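Local coordinates for protein adenylate kinase (Cryptosporidium parvum Iowa II, PDB 3BE4) that probably transfers a phosphoryl group from ATP to AMP, as adenylate kinases do, and is held here with a bisubstrate analogue, at residues A32-G37 and F86-F91. Sequence-based numbering, arbitrary orientation.
With AP5 (bis(adenosine)-5'-pentaphosphate), chain C.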
# COMPACT_ATOMS: atom_id res chain seq x y z
N ALA A 32 9.60 -7.11 4.12
CA ALA A 32 8.89 -7.58 2.91
C ALA A 32 7.76 -6.55 2.63
O ALA A 32 7.14 -6.18 3.62
CB ALA A 32 8.20 -8.88 3.26
N HIS A 33 7.61 -6.08 1.41
CA HIS A 33 6.56 -5.12 1.17
C HIS A 33 5.36 -5.94 0.62
O HIS A 33 5.47 -6.56 -0.47
CB HIS A 33 7.07 -4.21 0.11
CG HIS A 33 6.03 -3.27 -0.37
ND1 HIS A 33 6.07 -2.77 -1.64
CD2 HIS A 33 4.94 -2.72 0.24
CE1 HIS A 33 5.02 -1.96 -1.84
NE2 HIS A 33 4.35 -1.88 -0.69
N LEU A 34 4.21 -5.89 1.30
CA LEU A 34 3.04 -6.53 0.80
C LEU A 34 1.93 -5.54 0.42
O LEU A 34 1.32 -5.02 1.34
CB LEU A 34 2.48 -7.48 1.86
CG LEU A 34 3.15 -8.89 2.13
CD1 LEU A 34 4.37 -8.75 2.83
CD2 LEU A 34 2.27 -9.76 3.07
N SER A 35 1.85 -5.17 -0.86
CA SER A 35 0.82 -4.33 -1.36
C SER A 35 -0.20 -5.30 -1.91
O SER A 35 0.13 -5.91 -2.95
CB SER A 35 1.38 -3.40 -2.43
OG SER A 35 0.37 -2.86 -3.27
N THR A 36 -1.44 -5.40 -1.32
CA THR A 36 -2.33 -6.30 -1.89
C THR A 36 -2.85 -5.78 -3.29
O THR A 36 -3.19 -6.65 -4.14
CB THR A 36 -3.56 -6.43 -0.98
OG1 THR A 36 -3.77 -5.19 -0.38
CG2 THR A 36 -3.24 -7.44 0.16
N GLY A 37 -2.73 -4.51 -3.57
CA GLY A 37 -3.10 -4.02 -4.96
C GLY A 37 -2.01 -4.53 -5.94
O GLY A 37 -2.39 -5.07 -7.00
N PHE A 86 7.82 -6.84 7.98
CA PHE A 86 7.00 -6.60 6.76
C PHE A 86 6.40 -5.21 6.92
O PHE A 86 6.32 -4.62 7.98
CB PHE A 86 5.81 -7.62 6.75
CG PHE A 86 4.93 -7.64 7.98
CD1 PHE A 86 3.89 -6.74 8.11
CD2 PHE A 86 5.05 -8.71 8.95
CE1 PHE A 86 3.03 -6.76 9.22
CE2 PHE A 86 4.18 -8.77 10.03
CZ PHE A 86 3.15 -7.78 10.19
N VAL A 87 6.07 -4.69 5.71
CA VAL A 87 5.25 -3.48 5.65
C VAL A 87 4.04 -3.75 4.73
O VAL A 87 4.20 -4.13 3.58
CB VAL A 87 6.04 -2.22 5.20
CG1 VAL A 87 6.84 -2.42 3.87
CG2 VAL A 87 5.08 -1.04 5.13
N LEU A 88 2.88 -3.71 5.36
CA LEU A 88 1.54 -3.94 4.65
C LEU A 88 1.03 -2.60 4.18
O LEU A 88 1.08 -1.62 4.86
CB LEU A 88 0.54 -4.58 5.64
CG LEU A 88 1.02 -5.84 6.27
CD1 LEU A 88 -0.08 -6.42 7.24
CD2 LEU A 88 1.54 -6.84 5.40
N ASP A 89 0.58 -2.58 2.87
CA ASP A 89 0.34 -1.31 2.20
C ASP A 89 -1.02 -1.60 1.46
O ASP A 89 -1.15 -2.36 0.50
CB ASP A 89 1.54 -1.21 1.19
CG ASP A 89 1.27 -0.24 0.03
OD1 ASP A 89 0.15 0.41 -0.04
OD2 ASP A 89 2.23 -0.16 -0.83
N GLY A 90 -1.99 -0.87 2.01
CA GLY A 90 -3.34 -1.11 1.40
C GLY A 90 -4.04 -2.31 2.01
O GLY A 90 -4.92 -2.85 1.37
N PHE A 91 -3.45 -2.88 3.04
CA PHE A 91 -4.09 -4.05 3.75
C PHE A 91 -3.62 -3.88 5.15
O PHE A 91 -2.43 -3.65 5.37
CB PHE A 91 -3.56 -5.41 3.18
CG PHE A 91 -4.05 -6.56 3.96
CD1 PHE A 91 -5.22 -7.24 3.56
CD2 PHE A 91 -3.43 -6.90 5.13
CE1 PHE A 91 -5.71 -8.31 4.40
CE2 PHE A 91 -3.93 -7.99 5.92
CZ PHE A 91 -5.07 -8.64 5.57
PA AP5 C . -3.71 -0.32 -4.73
O1A AP5 C . -2.72 -0.69 -5.85
O2A AP5 C . -3.27 -0.38 -3.35
O3A AP5 C . -4.33 1.12 -5.05
PB AP5 C . -4.91 2.24 -4.09
O1B AP5 C . -5.43 1.66 -2.86
O2B AP5 C . -5.78 3.15 -4.97
O3B AP5 C . -3.48 3.04 -3.72
PG AP5 C . -2.32 3.49 -4.68
O1G AP5 C . -2.93 4.24 -5.82
O2G AP5 C . -1.49 2.31 -4.93
O3G AP5 C . -1.66 4.51 -3.66
PD AP5 C . -0.23 4.59 -2.89
O1D AP5 C . 0.51 3.35 -3.16
O2D AP5 C . -0.56 5.02 -1.52
O3D AP5 C . 0.44 5.87 -3.58
PE AP5 C . 1.70 5.90 -4.56
O1E AP5 C . 1.43 5.06 -5.69
O2E AP5 C . 2.99 5.68 -3.80
O5F AP5 C . -5.03 -1.22 -4.78
C5F AP5 C . -5.51 -1.42 -6.12
C4F AP5 C . -7.01 -1.89 -5.90
O4F AP5 C . -6.96 -3.26 -5.60
C3F AP5 C . -7.81 -1.26 -4.82
O3F AP5 C . -8.39 -0.04 -5.23
C2F AP5 C . -8.86 -2.38 -4.68
O2F AP5 C . -9.73 -2.45 -5.87
C1F AP5 C . -8.01 -3.64 -4.69
N9A AP5 C . -7.51 -3.93 -3.37
C8A AP5 C . -6.13 -3.80 -3.02
N7A AP5 C . -5.96 -4.14 -1.75
C5A AP5 C . -7.22 -4.55 -1.26
C6A AP5 C . -7.60 -5.06 -0.03
N6A AP5 C . -6.88 -5.15 1.10
N1A AP5 C . -8.98 -5.37 0.06
C2A AP5 C . -9.73 -5.26 -1.01
N3A AP5 C . -9.40 -4.78 -2.23
C4A AP5 C . -8.03 -4.48 -2.36
O5J AP5 C . 1.72 7.43 -4.91
C5J AP5 C . 0.67 8.01 -5.83
C4J AP5 C . 1.39 9.13 -6.60
O4J AP5 C . 1.87 10.22 -5.78
C3J AP5 C . 2.52 8.59 -7.48
O3J AP5 C . 2.54 9.30 -8.70
C2J AP5 C . 3.67 9.07 -6.63
O2J AP5 C . 4.83 9.29 -7.42
C1J AP5 C . 3.36 10.38 -6.07
N9B AP5 C . 3.88 10.77 -4.79
C8B AP5 C . 4.19 9.92 -3.72
N7B AP5 C . 4.58 10.69 -2.69
C5B AP5 C . 4.54 12.01 -3.08
C6B AP5 C . 4.67 13.25 -2.38
N6B AP5 C . 5.02 13.25 -1.09
N1B AP5 C . 4.50 14.40 -3.08
C2B AP5 C . 4.05 14.35 -4.41
N3B AP5 C . 3.82 13.20 -5.11
C4B AP5 C . 3.97 12.01 -4.41
O HOH W 1 -2.67 -2.39 -1.77
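The imidazole of His-33 reaches over the backbone of the neighbouring strand to the carboxylate of Asp-89, two residues beyond its bridge partner Val-87. Its CG lies anti to the backbone N (chi1 172°), which swings the ring along the sheet surface and brings NE2 to 2.7 Å from OD2 of Asp-89. The bond uses the anti lone pair of OD2 and lies in the imidazole plane, the ring and carboxylate planes being 16° apart, nearly coplanar. Helix 18-29 packs on this face through Cys-22 and Lys-26, and the Asp-89 side chain comes within about 4 Å of a magnesium ion at its nearest atom. On the other face Leu-34 and Leu-88 lie side by side, CB of Leu-34 resting 3.7 Å from CD2 of Leu-88. Between the two layers run parallel strands, joined by Val-87 N to Ala-32 O, Leu-34 N to Val-87 O and a more bent bond from Asp-89 N to Leu-34 O. Strand 32-35 is an edge strand of the five-stranded parallel 2-3-1-4-5 sheet of the P-loop kinase fold, and one adenosine of AP5 lies at the C-terminal ends of this pair, by family analogy probably the AMP site. Here OG of Ser-35 caps helix 36-45 on Asp-38 N, while OG1 of Thr-36 donates to N7A of AP5 at 2.8 Å. N6A of the same adenine donates to Gly-90 O at 3.0 Å, so its N6-N7 edge is read by both segments. Thr-36 CG2 packs 3.7 Å from Phe-91 CB, the two side chains crossing at about a right angle. A water takes the N-H of Gly-37 and donates to Asp-89 O and, at 2.6 Å, to O2A of AP5.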